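Local coordinates for protein amphiphysin (Drosophila melanogaster, PDB 1URU) that probably binds curved membranes during endocytosis through its elongated, coiled-coil BAR domain, acting as a sensor of membrane curvature, at residues Lys134-Tyr145 / Ala178-Leu189. Residues are numbered along the deposited sequence; the frame is centred on the assembly and turned at random.
Sequences KVEKRNRKLIDY and ARRTYEILNTEL
Arg138 is a knob set among Tyr182, Leu185, Asn186 and Leu189, where two long helices of the BAR-domain coiled coil pack antiparallel. The segment axes approach to 9.2 Å, their directions 149° apart. CB of Arg138 rests on Leu189 CD2, and its CG passes to Tyr182 CE1 at 3.8 Å. A bend about the CB-CG bond (chi2 -90°) turns CD so that it too lies beside Tyr182 CE1. The guanidinium meets two polar groups, one at its edge and one over a face. Arg138 NH2 donates to Asn186 OD1 at 3.1 Å, with OD1 near the guanidinium plane but NH2 well above the amide carbonyl plane; NE adds a weak bond to the same oxygen. Tyr182 OH sits over one guanidinium face without a hydrogen bond. Phe39 of helix 35-84 makes a cation-pi contact with this arginine. Leu185 is the reciprocal knob, held by Lys134, Lys137, Arg138 and Lys141. The Tyr182 ring is sandwiched: Leu142 CD1 covers one face, while Asn186 CB of its own helix covers the other. Lys134 stretches out fully, its CD 3.5 Å from Leu189 CD1. Lys134 NZ forms a salt bridge with Glu188 OE1 at 3.0 Å and a second with Glu192. At the other end, Tyr145 CB packs on Ala178 CB, and Arg179 CB lies over the Tyr145 ring, 3.9 Å from its centroid.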
loop_
_atom_site.group_PDB
_atom_site.type_symbol
_atom_site.label_atom_id
_atom_site.label_comp_id
_atom_site.label_asym_id
_atom_site.label_seq_id
_atom_site.Cartn_x
_atom_site.Cartn_y
_atom_site.Cartn_z
ATOM N N LYS A 134 35.592 0.955 14.921
ATOM C CA LYS A 134 36.490 1.634 15.839
ATOM C C LYS A 134 36.499 0.990 17.218
ATOM O O LYS A 134 37.536 0.921 17.859
ATOM C CB LYS A 134 36.127 3.093 15.969
ATOM C CG LYS A 134 37.223 3.926 16.567
ATOM C CD LYS A 134 36.832 5.375 16.528
ATOM C CE LYS A 134 37.895 6.276 17.117
ATOM N NZ LYS A 134 37.817 7.616 16.476
ATOM N N VAL A 135 35.355 0.519 17.687
ATOM C CA VAL A 135 35.309 -0.119 18.990
ATOM C C VAL A 135 36.077 -1.435 19.007
ATOM O O VAL A 135 36.771 -1.725 19.973
ATOM C CB VAL A 135 33.892 -0.385 19.424
ATOM C CG1 VAL A 135 33.866 -1.360 20.592
ATOM C CG2 VAL A 135 33.206 0.926 19.791
ATOM N N GLU A 136 35.934 -2.228 17.944
ATOM C CA GLU A 136 36.647 -3.499 17.790
ATOM C C GLU A 136 38.152 -3.245 17.634
ATOM O O GLU A 136 38.961 -4.094 17.970
ATOM C CB GLU A 136 36.077 -4.302 16.596
ATOM C CG GLU A 136 34.746 -4.981 16.914
ATOM C CD GLU A 136 33.884 -5.355 15.697
ATOM O OE1 GLU A 136 33.741 -4.559 14.751
ATOM O OE2 GLU A 136 33.292 -6.459 15.711
ATOM N N LYS A 137 38.525 -2.072 17.134
ATOM C CA LYS A 137 39.929 -1.667 17.139
ATOM C C LYS A 137 40.418 -1.328 18.550
ATOM O O LYS A 137 41.539 -1.617 18.882
ATOM C CB LYS A 137 40.174 -0.480 16.214
ATOM C CG LYS A 137 41.627 -0.313 15.834
ATOM C CD LYS A 137 41.844 0.913 14.925
ATOM C CE LYS A 137 43.156 1.662 15.257
ATOM N NZ LYS A 137 43.053 3.134 14.992
ATOM N N ARG A 138 39.590 -0.711 19.380
ATOM C CA ARG A 138 39.993 -0.420 20.755
ATOM C C ARG A 138 40.160 -1.724 21.508
ATOM O O ARG A 138 41.199 -1.937 22.115
ATOM C CB ARG A 138 38.983 0.495 21.459
ATOM C CG ARG A 138 39.235 0.736 22.947
ATOM C CD ARG A 138 38.554 -0.263 23.875
ATOM N NE ARG A 138 38.364 0.299 25.202
ATOM C CZ ARG A 138 38.127 -0.403 26.314
ATOM N NH1 ARG A 138 38.038 -1.731 26.286
ATOM N NH2 ARG A 138 37.960 0.234 27.475
ATOM N N ASN A 139 39.150 -2.595 21.451
ATOM C CA ASN A 139 39.178 -3.890 22.141
ATOM C C ASN A 139 40.388 -4.717 21.704
ATOM O O ASN A 139 40.992 -5.411 22.502
ATOM C CB ASN A 139 37.872 -4.679 21.920
ATOM C CG ASN A 139 36.614 -3.928 22.436
ATOM O OD1 ASN A 139 36.708 -2.828 22.964
ATOM N ND2 ASN A 139 35.441 -4.529 22.262
ATOM N N ARG A 140 40.775 -4.610 20.447
ATOM C CA ARG A 140 41.909 -5.373 19.934
ATOM C C ARG A 140 43.228 -4.814 20.506
ATOM O O ARG A 140 44.015 -5.543 21.105
ATOM C CB ARG A 140 41.866 -5.304 18.404
ATOM C CG ARG A 140 42.898 -6.097 17.631
ATOM C CD ARG A 140 42.698 -5.976 16.119
ATOM N NE ARG A 140 41.271 -6.099 15.776
ATOM C CZ ARG A 140 40.550 -5.221 15.054
ATOM N NH1 ARG A 140 41.100 -4.110 14.554
ATOM N NH2 ARG A 140 39.251 -5.466 14.826
ATOM N N LYS A 141 43.425 -3.507 20.349
ATOM C CA LYS A 141 44.580 -2.793 20.889
ATOM C C LYS A 141 44.755 -2.988 22.417
ATOM O O LYS A 141 45.876 -2.854 22.935
ATOM C CB LYS A 141 44.483 -1.282 20.576
ATOM C CG LYS A 141 44.267 -0.900 19.093
ATOM C CD LYS A 141 45.544 -0.493 18.355
ATOM C CE LYS A 141 45.799 -1.344 17.090
ATOM N NZ LYS A 141 47.242 -1.725 16.953
ATOM N N LEU A 142 43.659 -3.286 23.121
ATOM C CA LEU A 142 43.692 -3.515 24.560
ATOM C C LEU A 142 44.286 -4.893 24.888
ATOM O O LEU A 142 45.200 -4.971 25.694
ATOM C CB LEU A 142 42.295 -3.355 25.188
ATOM C CG LEU A 142 42.083 -3.646 26.694
ATOM C CD1 LEU A 142 43.034 -2.880 27.563
ATOM C CD2 LEU A 142 40.665 -3.338 27.148
ATOM N N ILE A 143 43.805 -5.976 24.268
ATOM C CA ILE A 143 44.389 -7.315 24.540
ATOM C C ILE A 143 45.834 -7.499 24.008
ATOM O O ILE A 143 46.514 -8.453 24.391
ATOM C CB ILE A 143 43.503 -8.485 24.010
ATOM C CG1 ILE A 143 43.708 -8.650 22.487
ATOM C CG2 ILE A 143 42.031 -8.321 24.482
ATOM C CD1 ILE A 143 42.679 -9.506 21.778
ATOM N N ASP A 144 46.275 -6.618 23.108
ATOM C CA ASP A 144 47.651 -6.609 22.622
ATOM C C ASP A 144 48.535 -5.932 23.675
ATOM O O ASP A 144 49.656 -6.374 23.930
ATOM C CB ASP A 144 47.722 -5.875 21.273
ATOM C CG ASP A 144 49.130 -5.878 20.646
ATOM O OD1 ASP A 144 49.594 -4.784 20.243
ATOM O OD2 ASP A 144 49.836 -6.909 20.493
ATOM N N TYR A 145 48.002 -4.876 24.293
ATOM C CA TYR A 145 48.722 -4.063 25.280
ATOM C C TYR A 145 48.866 -4.803 26.596
ATOM O O TYR A 145 49.953 -4.808 27.163
ATOM C CB TYR A 145 48.006 -2.718 25.469
ATOM C CG TYR A 145 48.283 -1.918 26.740
ATOM C CD1 TYR A 145 49.553 -1.836 27.307
ATOM C CD2 TYR A 145 47.252 -1.190 27.348
ATOM C CE1 TYR A 145 49.779 -1.073 28.475
ATOM C CE2 TYR A 145 47.461 -0.426 28.500
ATOM C CZ TYR A 145 48.723 -0.368 29.061
ATOM O OH TYR A 145 48.912 0.404 30.196
ATOM N N ALA A 178 51.955 0.300 22.275
ATOM C CA ALA A 178 50.629 -0.293 22.426
ATOM C C ALA A 178 49.774 0.491 23.434
ATOM O O ALA A 178 48.548 0.488 23.352
ATOM C CB ALA A 178 50.744 -1.760 22.831
ATOM N N ARG A 179 50.436 1.169 24.364
ATOM C CA ARG A 179 49.758 1.942 25.390
ATOM C C ARG A 179 49.473 3.368 24.922
ATOM O O ARG A 179 48.438 3.902 25.235
ATOM C CB ARG A 179 50.579 1.938 26.672
ATOM C CG ARG A 179 50.068 2.851 27.775
ATOM C CD ARG A 179 51.084 3.919 28.214
ATOM N NE ARG A 179 52.309 3.289 28.734
ATOM C CZ ARG A 179 52.410 2.695 29.936
ATOM N NH1 ARG A 179 51.364 2.635 30.766
ATOM N NH2 ARG A 179 53.561 2.143 30.305
ATOM N N ARG A 180 50.384 3.991 24.190
ATOM C CA ARG A 180 50.083 5.281 23.567
ATOM C C ARG A 180 48.908 5.092 22.604
ATOM O O ARG A 180 47.948 5.860 22.610
ATOM C CB ARG A 180 51.314 5.841 22.831
ATOM C CG ARG A 180 51.128 7.222 22.109
ATOM C CD ARG A 180 51.678 8.456 22.894
ATOM N NE ARG A 180 50.943 9.724 22.663
ATOM C CZ ARG A 180 51.135 10.862 23.361
ATOM N NH1 ARG A 180 52.033 10.912 24.345
ATOM N NH2 ARG A 180 50.426 11.956 23.082
ATOM N N THR A 181 48.980 4.034 21.810
ATOM C CA THR A 181 48.011 3.740 20.756
ATOM C C THR A 181 46.630 3.367 21.326
ATOM O O THR A 181 45.599 3.748 20.777
ATOM C CB THR A 181 48.594 2.621 19.802
ATOM O OG1 THR A 181 48.110 2.799 18.470
ATOM C CG2 THR A 181 48.130 1.213 20.169
ATOM N N TYR A 182 46.613 2.627 22.430
ATOM C CA TYR A 182 45.364 2.272 23.104
ATOM C C TYR A 182 44.731 3.484 23.809
ATOM O O TYR A 182 43.522 3.687 23.724
ATOM C CB TYR A 182 45.600 1.162 24.133
ATOM C CG TYR A 182 44.412 0.990 25.042
ATOM C CD1 TYR A 182 43.215 0.503 24.546
ATOM C CD2 TYR A 182 44.461 1.366 26.383
ATOM C CE1 TYR A 182 42.116 0.364 25.363
ATOM C CE2 TYR A 182 43.360 1.228 27.202
ATOM C CZ TYR A 182 42.196 0.730 26.681
ATOM O OH TYR A 182 41.079 0.584 27.452
ATOM N N GLU A 183 45.570 4.250 24.522
ATOM C CA GLU A 183 45.178 5.456 25.269
ATOM C C GLU A 183 44.368 6.384 24.375
ATOM O O GLU A 183 43.265 6.768 24.726
ATOM C CB GLU A 183 46.408 6.232 25.810
ATOM C CG GLU A 183 46.946 5.863 27.203
ATOM C CD GLU A 183 48.224 6.650 27.581
ATOM O OE1 GLU A 183 48.577 7.601 26.822
ATOM O OE2 GLU A 183 48.878 6.332 28.626
ATOM N N ILE A 184 44.901 6.738 23.211
ATOM C CA ILE A 184 44.213 7.707 22.344
ATOM C C ILE A 184 42.854 7.167 21.902
ATOM O O ILE A 184 41.876 7.905 21.921
ATOM C CB ILE A 184 45.084 8.182 21.130
ATOM C CG1 ILE A 184 44.361 9.274 20.322
ATOM C CG2 ILE A 184 45.389 7.042 20.168
ATOM C CD1 ILE A 184 43.853 10.534 21.132
ATOM N N LEU A 185 42.796 5.887 21.543
ATOM C CA LEU A 185 41.558 5.260 21.084
ATOM C C LEU A 185 40.511 5.179 22.195
ATOM O O LEU A 185 39.405 5.650 22.018
ATOM C CB LEU A 185 41.831 3.846 20.567
ATOM C CG LEU A 185 41.751 3.511 19.077
ATOM C CD1 LEU A 185 41.304 2.069 18.928
ATOM C CD2 LEU A 185 40.824 4.433 18.289
ATOM N N ASN A 186 40.856 4.559 23.321
ATOM C CA ASN A 186 39.985 4.500 24.500
ATOM C C ASN A 186 39.417 5.855 24.910
ATOM O O ASN A 186 38.229 5.962 25.254
ATOM C CB ASN A 186 40.739 3.922 25.695
ATOM C CG ASN A 186 39.859 3.795 26.924
ATOM O OD1 ASN A 186 38.824 3.177 26.860
ATOM N ND2 ASN A 186 40.275 4.386 28.044
ATOM N N THR A 187 40.268 6.880 24.869
ATOM C CA THR A 187 39.869 8.233 25.266
ATOM C C THR A 187 38.865 8.816 24.275
ATOM O O THR A 187 37.866 9.434 24.674
ATOM C CB THR A 187 41.113 9.140 25.408
ATOM O OG1 THR A 187 41.724 8.902 26.681
ATOM C CG2 THR A 187 40.742 10.617 25.458
ATOM N N GLU A 188 39.143 8.602 22.989
ATOM C CA GLU A 188 38.277 9.063 21.916
ATOM C C GLU A 188 36.906 8.395 21.999
ATOM O O GLU A 188 35.889 9.037 21.773
ATOM C CB GLU A 188 38.903 8.782 20.555
ATOM C CG GLU A 188 39.826 9.883 20.067
ATOM C CD GLU A 188 40.613 9.483 18.827
ATOM O OE1 GLU A 188 40.129 8.606 18.065
ATOM O OE2 GLU A 188 41.714 10.051 18.605
ATOM N N LEU A 189 36.881 7.112 22.333
ATOM C CA LEU A 189 35.628 6.391 22.430
ATOM C C LEU A 189 34.813 6.779 23.683
ATOM O O LEU A 189 33.567 6.732 23.683
ATOM C CB LEU A 189 35.882 4.878 22.377
ATOM C CG LEU A 189 35.858 4.162 20.995
ATOM C CD1 LEU A 189 35.524 5.070 19.794
ATOM C CD2 LEU A 189 37.138 3.433 20.744
#